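Local coordinates for uncharacterized protein (Bacteroides ovatus, PDB 3P02) that is of unknown function but is built mainly of beta sheets, with an N-terminal family region of the E-set clan and a BT_3044-like C-terminal one, at residues L116-K127 with R145-L153; V188-A197 with I208-F216. One frame throughout, in Å; residues are numbered along the deposited sequence.

Contact 1 of 2, residues L116-K127 with R145-L153; sequences LDDSQKWALPLK and RTAVLRPIL. With EDO (1,2-ethanediol), chain E.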
# COMPACT_ATOMS: atom_id res chain seq x y z
N LEU A 116 4.71 -8.38 6.81
CA LEU A 116 4.16 -8.49 5.46
C LEU A 116 5.14 -7.89 4.46
O LEU A 116 5.66 -6.80 4.72
CB LEU A 116 2.80 -7.79 5.36
CG LEU A 116 2.07 -7.96 4.01
CD1 LEU A 116 1.66 -9.42 3.77
CD2 LEU A 116 0.85 -7.05 3.94
N ASP A 117 5.41 -8.59 3.35
CA ASP A 117 6.32 -8.09 2.30
C ASP A 117 5.60 -7.03 1.48
O ASP A 117 4.79 -7.36 0.62
CB ASP A 117 6.78 -9.25 1.40
CG ASP A 117 7.76 -8.86 0.30
OD1 ASP A 117 8.03 -7.63 0.12
OD2 ASP A 117 8.24 -9.76 -0.41
N ASP A 118 5.95 -5.76 1.68
CA ASP A 118 5.27 -4.67 0.99
C ASP A 118 5.76 -4.45 -0.44
O ASP A 118 5.31 -3.51 -1.09
CB ASP A 118 5.38 -3.37 1.82
CG ASP A 118 4.26 -2.35 1.59
OD1 ASP A 118 3.13 -2.77 1.24
OD2 ASP A 118 4.50 -1.16 1.83
N SER A 119 6.62 -5.35 -0.97
CA SER A 119 7.00 -5.24 -2.38
C SER A 119 5.94 -5.94 -3.28
O SER A 119 5.97 -5.83 -4.51
CB SER A 119 8.38 -5.84 -2.63
OG SER A 119 8.35 -7.26 -2.52
N GLN A 120 5.03 -6.71 -2.64
CA GLN A 120 3.99 -7.47 -3.32
C GLN A 120 2.63 -6.84 -3.10
O GLN A 120 2.45 -6.19 -2.08
CB GLN A 120 3.96 -8.90 -2.78
CG GLN A 120 5.34 -9.57 -2.76
CD GLN A 120 5.86 -9.78 -4.16
OE1 GLN A 120 5.28 -10.54 -4.94
NE2 GLN A 120 6.95 -9.05 -4.53
N LYS A 121 1.70 -7.02 -4.05
CA LYS A 121 0.33 -6.49 -3.89
C LYS A 121 -0.52 -7.62 -3.35
O LYS A 121 -0.67 -8.63 -4.03
CB LYS A 121 -0.26 -6.00 -5.24
CG LYS A 121 0.39 -4.73 -5.75
CD LYS A 121 -0.39 -4.05 -6.89
CE LYS A 121 -0.54 -4.96 -8.07
NZ LYS A 121 -0.87 -4.24 -9.34
N TRP A 122 -1.02 -7.48 -2.13
CA TRP A 122 -1.81 -8.55 -1.50
C TRP A 122 -3.28 -8.24 -1.56
O TRP A 122 -3.68 -7.07 -1.45
CB TRP A 122 -1.37 -8.71 -0.03
CG TRP A 122 0.10 -9.00 0.10
CD1 TRP A 122 1.09 -8.11 0.39
CD2 TRP A 122 0.73 -10.28 -0.09
NE1 TRP A 122 2.32 -8.75 0.38
CE2 TRP A 122 2.12 -10.08 0.10
CE3 TRP A 122 0.26 -11.57 -0.43
CZ2 TRP A 122 3.04 -11.13 -0.01
CZ3 TRP A 122 1.18 -12.61 -0.55
CH2 TRP A 122 2.55 -12.39 -0.35
N ALA A 123 -4.10 -9.28 -1.64
CA ALA A 123 -5.53 -9.03 -1.64
C ALA A 123 -6.28 -10.14 -0.93
O ALA A 123 -5.88 -11.30 -0.98
CB ALA A 123 -6.05 -8.85 -3.07
N LEU A 124 -7.40 -9.78 -0.32
CA LEU A 124 -8.26 -10.71 0.39
C LEU A 124 -9.66 -10.70 -0.28
O LEU A 124 -10.40 -9.71 -0.15
CB LEU A 124 -8.35 -10.32 1.88
CG LEU A 124 -9.31 -11.15 2.74
CD1 LEU A 124 -8.93 -12.65 2.73
CD2 LEU A 124 -9.39 -10.59 4.18
N PRO A 125 -9.96 -11.76 -1.07
CA PRO A 125 -11.24 -11.81 -1.78
C PRO A 125 -12.29 -12.53 -0.92
O PRO A 125 -12.07 -13.65 -0.49
CB PRO A 125 -10.88 -12.60 -3.06
CG PRO A 125 -9.83 -13.59 -2.60
CD PRO A 125 -9.09 -12.91 -1.42
N LEU A 126 -13.41 -11.86 -0.62
CA LEU A 126 -14.42 -12.42 0.29
C LEU A 126 -15.77 -12.44 -0.32
O LEU A 126 -16.16 -11.43 -0.89
CB LEU A 126 -14.52 -11.53 1.56
CG LEU A 126 -13.24 -11.27 2.31
CD1 LEU A 126 -13.49 -10.27 3.41
CD2 LEU A 126 -12.71 -12.55 2.90
N LYS A 127 -16.52 -13.52 -0.12
CA LYS A 127 -17.88 -13.55 -0.64
C LYS A 127 -18.86 -13.78 0.50
O LYS A 127 -18.56 -14.54 1.41
CB LYS A 127 -18.03 -14.67 -1.71
CG LYS A 127 -19.44 -14.72 -2.33
CD LYS A 127 -19.55 -15.68 -3.49
CE LYS A 127 -20.93 -15.60 -4.09
NZ LYS A 127 -21.13 -16.61 -5.17
N ARG A 145 -21.74 -9.58 -4.48
CA ARG A 145 -21.61 -10.62 -3.46
C ARG A 145 -20.17 -10.75 -2.94
O ARG A 145 -19.99 -11.29 -1.85
CB ARG A 145 -22.03 -12.01 -3.99
CG ARG A 145 -23.42 -12.11 -4.55
CD ARG A 145 -24.52 -11.66 -3.61
NE ARG A 145 -25.77 -11.87 -4.33
CZ ARG A 145 -26.88 -11.16 -4.18
NH1 ARG A 145 -26.94 -10.18 -3.28
NH2 ARG A 145 -27.93 -11.38 -4.97
N THR A 146 -19.19 -10.26 -3.70
CA THR A 146 -17.76 -10.40 -3.40
C THR A 146 -17.04 -9.05 -3.32
O THR A 146 -17.19 -8.20 -4.20
CB THR A 146 -17.14 -11.32 -4.49
OG1 THR A 146 -17.80 -12.58 -4.37
CG2 THR A 146 -15.64 -11.54 -4.32
N ALA A 147 -16.25 -8.88 -2.25
CA ALA A 147 -15.40 -7.71 -2.02
C ALA A 147 -13.93 -8.15 -2.06
O ALA A 147 -13.61 -9.27 -1.62
CB ALA A 147 -15.72 -7.10 -0.66
N VAL A 148 -13.05 -7.31 -2.62
CA VAL A 148 -11.63 -7.65 -2.65
C VAL A 148 -10.91 -6.56 -1.88
O VAL A 148 -10.95 -5.40 -2.31
CB VAL A 148 -11.06 -7.82 -4.06
CG1 VAL A 148 -9.57 -8.20 -3.97
CG2 VAL A 148 -11.83 -8.89 -4.83
N LEU A 149 -10.25 -6.91 -0.77
CA LEU A 149 -9.60 -5.91 0.08
C LEU A 149 -8.11 -5.95 -0.10
O LEU A 149 -7.51 -7.03 -0.02
CB LEU A 149 -9.95 -6.15 1.55
CG LEU A 149 -11.44 -6.30 1.89
CD1 LEU A 149 -11.59 -6.57 3.38
CD2 LEU A 149 -12.22 -5.01 1.51
N ARG A 150 -7.51 -4.76 -0.32
CA ARG A 150 -6.06 -4.62 -0.50
C ARG A 150 -5.47 -3.88 0.69
O ARG A 150 -5.73 -2.68 0.81
CB ARG A 150 -5.77 -3.84 -1.79
CG ARG A 150 -4.47 -4.28 -2.45
CD ARG A 150 -3.67 -3.14 -3.00
NE ARG A 150 -2.26 -3.29 -2.65
CZ ARG A 150 -1.27 -2.61 -3.20
NH1 ARG A 150 -1.52 -1.73 -4.17
NH2 ARG A 150 -0.02 -2.80 -2.80
N PRO A 151 -4.66 -4.52 1.58
CA PRO A 151 -4.06 -3.74 2.67
C PRO A 151 -2.97 -2.80 2.15
O PRO A 151 -2.12 -3.20 1.32
CB PRO A 151 -3.47 -4.78 3.63
CG PRO A 151 -3.27 -6.02 2.78
CD PRO A 151 -4.25 -5.95 1.63
N ILE A 152 -3.00 -1.54 2.61
CA ILE A 152 -2.02 -0.50 2.28
C ILE A 152 -1.31 -0.14 3.58
O ILE A 152 -1.93 0.50 4.42
CB ILE A 152 -2.69 0.74 1.63
CG1 ILE A 152 -3.51 0.36 0.37
CG2 ILE A 152 -1.68 1.87 1.32
CD1 ILE A 152 -2.66 -0.35 -0.76
N LEU A 153 -0.06 -0.57 3.75
CA LEU A 153 0.66 -0.23 4.97
C LEU A 153 1.12 1.23 4.91
O LEU A 153 1.46 1.73 3.83
CB LEU A 153 1.90 -1.12 5.09
CG LEU A 153 1.65 -2.56 5.53
CD1 LEU A 153 2.87 -3.41 5.19
CD2 LEU A 153 1.30 -2.62 7.01
C1 EDO E . -21.11 -19.39 -3.41
O1 EDO E . -22.05 -19.29 -4.49
C2 EDO E . -21.30 -20.68 -2.63
O2 EDO E . -20.41 -20.67 -1.51
O HOH W 1 2.75 0.87 1.52
O HOH W 2 0.81 -1.92 1.34
O HOH W 3 -0.83 -4.97 -0.47

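Contact 2 of 2, residues V188-A197 with I208-F216; sequences VTDSIVFFYA and INYKVFLQF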
# COMPACT_ATOMS: atom_id res chain seq x y z
N VAL A 188 8.54 -1.42 5.85
CA VAL A 188 9.12 -2.62 6.44
C VAL A 188 8.68 -2.65 7.93
O VAL A 188 8.12 -3.64 8.41
CB VAL A 188 10.66 -2.69 6.27
CG1 VAL A 188 11.21 -4.03 6.76
CG2 VAL A 188 11.06 -2.46 4.79
N THR A 189 9.00 -1.57 8.68
CA THR A 189 8.62 -1.44 10.09
C THR A 189 8.06 -0.02 10.29
O THR A 189 7.78 0.67 9.31
CB THR A 189 9.83 -1.71 11.02
OG1 THR A 189 10.78 -0.65 10.85
CG2 THR A 189 10.50 -3.06 10.80
N ASP A 190 7.97 0.44 11.55
CA ASP A 190 7.52 1.82 11.75
C ASP A 190 8.62 2.84 11.35
O ASP A 190 8.28 4.00 11.12
CB ASP A 190 7.07 2.06 13.20
CG ASP A 190 8.13 1.86 14.28
OD1 ASP A 190 9.17 1.24 13.99
OD2 ASP A 190 7.86 2.19 15.45
N SER A 191 9.91 2.43 11.25
CA SER A 191 11.00 3.36 10.95
C SER A 191 11.81 2.99 9.70
O SER A 191 12.60 3.81 9.23
CB SER A 191 11.96 3.47 12.14
OG SER A 191 12.69 2.28 12.39
N ILE A 192 11.63 1.76 9.18
CA ILE A 192 12.37 1.29 8.01
C ILE A 192 11.41 1.21 6.82
O ILE A 192 10.29 0.68 6.95
CB ILE A 192 13.07 -0.09 8.25
CG1 ILE A 192 14.08 -0.02 9.44
CG2 ILE A 192 13.77 -0.62 6.94
CD1 ILE A 192 14.56 -1.43 9.87
N VAL A 193 11.85 1.78 5.70
CA VAL A 193 11.13 1.74 4.43
C VAL A 193 12.08 1.26 3.35
O VAL A 193 13.27 1.08 3.60
CB VAL A 193 10.56 3.16 4.05
CG1 VAL A 193 9.57 3.70 5.10
CG2 VAL A 193 11.69 4.16 3.79
N PHE A 194 11.57 1.08 2.14
CA PHE A 194 12.45 0.87 1.00
C PHE A 194 11.84 1.52 -0.22
O PHE A 194 10.63 1.70 -0.29
CB PHE A 194 12.72 -0.61 0.70
CG PHE A 194 11.52 -1.42 0.31
CD1 PHE A 194 11.11 -1.49 -1.02
CD2 PHE A 194 10.81 -2.15 1.27
CE1 PHE A 194 10.01 -2.29 -1.39
CE2 PHE A 194 9.70 -2.91 0.91
CZ PHE A 194 9.31 -2.99 -0.42
N PHE A 195 12.69 1.89 -1.15
CA PHE A 195 12.25 2.36 -2.45
C PHE A 195 13.03 1.52 -3.44
O PHE A 195 13.91 0.75 -3.03
CB PHE A 195 12.46 3.87 -2.63
CG PHE A 195 13.90 4.33 -2.67
CD1 PHE A 195 14.63 4.54 -1.50
CD2 PHE A 195 14.54 4.52 -3.89
CE1 PHE A 195 15.98 4.90 -1.54
CE2 PHE A 195 15.89 4.93 -3.93
CZ PHE A 195 16.59 5.12 -2.76
N TYR A 196 12.77 1.69 -4.73
CA TYR A 196 13.52 0.95 -5.73
C TYR A 196 14.48 1.87 -6.49
O TYR A 196 14.07 2.93 -6.96
CB TYR A 196 12.59 0.28 -6.76
CG TYR A 196 11.55 -0.64 -6.15
CD1 TYR A 196 11.92 -1.84 -5.54
CD2 TYR A 196 10.20 -0.32 -6.20
CE1 TYR A 196 10.96 -2.69 -4.97
CE2 TYR A 196 9.23 -1.18 -5.68
CZ TYR A 196 9.62 -2.36 -5.06
OH TYR A 196 8.64 -3.17 -4.55
N ALA A 197 15.72 1.43 -6.66
CA ALA A 197 16.67 2.14 -7.48
C ALA A 197 16.35 1.95 -8.99
O ALA A 197 15.58 1.04 -9.35
CB ALA A 197 18.08 1.63 -7.19
N ILE A 208 12.29 -6.36 -6.95
CA ILE A 208 12.95 -6.76 -5.68
C ILE A 208 14.48 -6.64 -5.77
O ILE A 208 15.12 -6.33 -4.78
CB ILE A 208 12.54 -8.19 -5.28
CG1 ILE A 208 11.04 -8.21 -4.93
CG2 ILE A 208 13.40 -8.70 -4.09
CD1 ILE A 208 10.46 -9.71 -4.67
N ASN A 209 15.06 -6.87 -6.95
CA ASN A 209 16.52 -6.77 -7.12
C ASN A 209 17.07 -5.38 -6.85
O ASN A 209 18.29 -5.23 -6.70
CB ASN A 209 16.88 -7.12 -8.57
CG ASN A 209 16.46 -8.51 -8.93
OD1 ASN A 209 16.54 -9.42 -8.11
ND2 ASN A 209 16.15 -8.71 -10.20
N TYR A 210 16.19 -4.35 -6.90
CA TYR A 210 16.60 -2.94 -6.83
C TYR A 210 16.17 -2.26 -5.54
O TYR A 210 16.21 -1.04 -5.45
CB TYR A 210 16.06 -2.19 -8.09
CG TYR A 210 16.77 -2.73 -9.31
CD1 TYR A 210 18.06 -2.31 -9.63
CD2 TYR A 210 16.22 -3.77 -10.07
CE1 TYR A 210 18.79 -2.91 -10.65
CE2 TYR A 210 16.94 -4.37 -11.10
CZ TYR A 210 18.22 -3.92 -11.40
OH TYR A 210 18.94 -4.52 -12.40
N LYS A 211 15.75 -3.03 -4.55
CA LYS A 211 15.34 -2.47 -3.27
C LYS A 211 16.49 -1.77 -2.52
O LYS A 211 17.57 -2.34 -2.31
CB LYS A 211 14.78 -3.58 -2.37
CG LYS A 211 13.39 -4.04 -2.81
CD LYS A 211 12.93 -5.31 -2.07
CE LYS A 211 12.70 -5.06 -0.59
NZ LYS A 211 12.40 -6.32 0.15
N VAL A 212 16.22 -0.53 -2.10
CA VAL A 212 17.16 0.26 -1.30
C VAL A 212 16.43 0.63 -0.02
O VAL A 212 15.35 1.23 -0.09
CB VAL A 212 17.69 1.50 -2.05
CG1 VAL A 212 18.58 2.33 -1.11
CG2 VAL A 212 18.46 1.08 -3.30
N PHE A 213 16.98 0.23 1.12
CA PHE A 213 16.36 0.45 2.41
C PHE A 213 16.83 1.75 3.03
O PHE A 213 17.99 2.13 2.89
CB PHE A 213 16.69 -0.70 3.35
CG PHE A 213 16.14 -2.05 2.95
CD1 PHE A 213 16.83 -2.87 2.05
CD2 PHE A 213 14.92 -2.50 3.44
CE1 PHE A 213 16.29 -4.10 1.62
CE2 PHE A 213 14.39 -3.73 3.03
CZ PHE A 213 15.08 -4.52 2.14
N LEU A 214 15.90 2.42 3.72
CA LEU A 214 16.14 3.64 4.49
C LEU A 214 15.63 3.46 5.87
O LEU A 214 14.48 3.01 6.04
CB LEU A 214 15.43 4.87 3.86
CG LEU A 214 15.99 5.33 2.50
CD1 LEU A 214 14.99 6.28 1.80
CD2 LEU A 214 17.38 5.98 2.66
N GLN A 215 16.44 3.83 6.86
CA GLN A 215 16.02 3.78 8.25
C GLN A 215 16.04 5.18 8.82
O GLN A 215 17.06 5.86 8.72
CB GLN A 215 16.90 2.84 9.07
CG GLN A 215 16.52 2.74 10.55
CD GLN A 215 17.42 1.79 11.29
OE1 GLN A 215 18.09 0.95 10.69
NE2 GLN A 215 17.45 1.89 12.61
N PHE A 216 14.92 5.61 9.40
CA PHE A 216 14.79 6.93 10.03
C PHE A 216 15.10 6.77 11.50
O PHE A 216 14.27 6.23 12.25
CB PHE A 216 13.35 7.45 9.82
CG PHE A 216 13.04 7.75 8.37
CD1 PHE A 216 12.66 6.72 7.50
CD2 PHE A 216 13.17 9.03 7.87
CE1 PHE A 216 12.39 7.00 6.15
CE2 PHE A 216 12.86 9.31 6.53
CZ PHE A 216 12.49 8.28 5.67
O HOH W 4 14.96 3.39 13.76

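Contact 1 of 2, residues L116-K127 with R145-L153
The guanidinium of Arg-150, in one of two modelled conformers, has CG of Lys-121 over one face, 3.5 Å from NH2, where antiparallel strands 122-127 and 146-153 of the mixed sheet pair. CD1 of Ile-152 lies over the other face, a doubtful cover because Ile-152 is also modelled twice. At the guanidinium edge, in plane, sits a water that accepts from both Arg-150 NE and Trp-122 N. The indole of Trp-122 is covered on both faces, by Gln-120 CB and Leu-116 CD1, while its NE1 donates in the ring plane to Asp-117 O at 2.8 Å. Four backbone bonds join Leu-124 to Leu-149 and Leu-126 to Ala-147. Leu-124, Leu-126 and Leu-149 share the face that packs on Ile-109 of strand 104-112, in a second sheet, as in a beta sandwich. On the other face Ala-123 CB meets Val-148 CG1 at 3.7 Å. With CG anti to the backbone N (chi1 -178°) and the chain extended, Lys-127 runs past Thr-146 and lays CE on Arg-145 CB; NZ then donates to Tyr-136 O and, weakly, to an ethanediol probably from the crystallisation liquor. Cutting this side chain back to an alanine would probably leave the Tyr-136 carbonyl without its ammonium donor and uncover Arg-145 CB. Near Asp-118, whose OD2 accepts from Val-187 N, Leu-153 CD1 lies 4.0 Å from the carboxylate OD1.

Contact 2 of 2, residues V188-A197 with I208-F216
Lys-211 places CE almost exactly over the centre of the Phe-194 ring, 3.7 Å from its centroid and 1° off the normal, and NZ follows over the same face in a cation-pi contact. The bend at chi3 (67°) brings CE over the ring, and NZ continues outward above it. Lower on the same chain, Lys-211 CG lies 3.5 Å from Tyr-196 CE1, the two side chains pointing the same way. Phe-213 stands next along this face: CB of Phe-194 sits over its ring, the two rings meet obliquely with planes at 58°, and the methyls Val-188 CG2 and Ile-192 CG2 approach its edge. On the reverse face, Phe-195 lies beside Val-212, whose CB is over the ring while CG1 is 3.7 Å from Phe-195 CE1; Leu-214 CD1 touches the same ring obliquely. Val-193 CG2 then meets the edge of Phe-216, with CE1 at 3.8 Å.

These side chains are set by an antiparallel pairing of strands 192-196 and 211-216. Six backbone bonds run from Phe-216 N to Ser-191 O at one end to Ala-197 N to Tyr-210 O at the other. Before the strand, Thr-189 OG1 accepts from the backbone N of Ser-191 and Ile-192, an ST turn and ST motif. Further out, Phe-213 stacks on Trp-233 of the next strand, and Phe-195 packs on Phe-274 of strand 262-278.

The face of Val-193, Phe-195, Val-212 and Leu-214 is therefore apolar, whereas the other mixes aromatic rings with Ile-192, Gln-215 and Lys-211, whose charge would probably be steadied by the Phe-194 pi cloud.

Both contacts are mostly buried antiparallel strand pairs, but they belong to different sheets: 116-127 with 145-153 to a mixed sheet nearer the middle of the chain, 188-197 with 208-216 to the long antiparallel sheet of the C-terminal part. Their centres are about 21 Å apart. Contact 1 relies on aliphatic side chains in its core, with waters and charged groups towards its two ends; contact 2 is dominated by aromatic rings, with water at one end. The two meet where the turn at Ser-119 and Gln-120 packs on Phe-194, Tyr-196 and Ile-208, with Ser-119 CB 3.3 Å from Tyr-196 OH, so the loop of one sheet rests on the other.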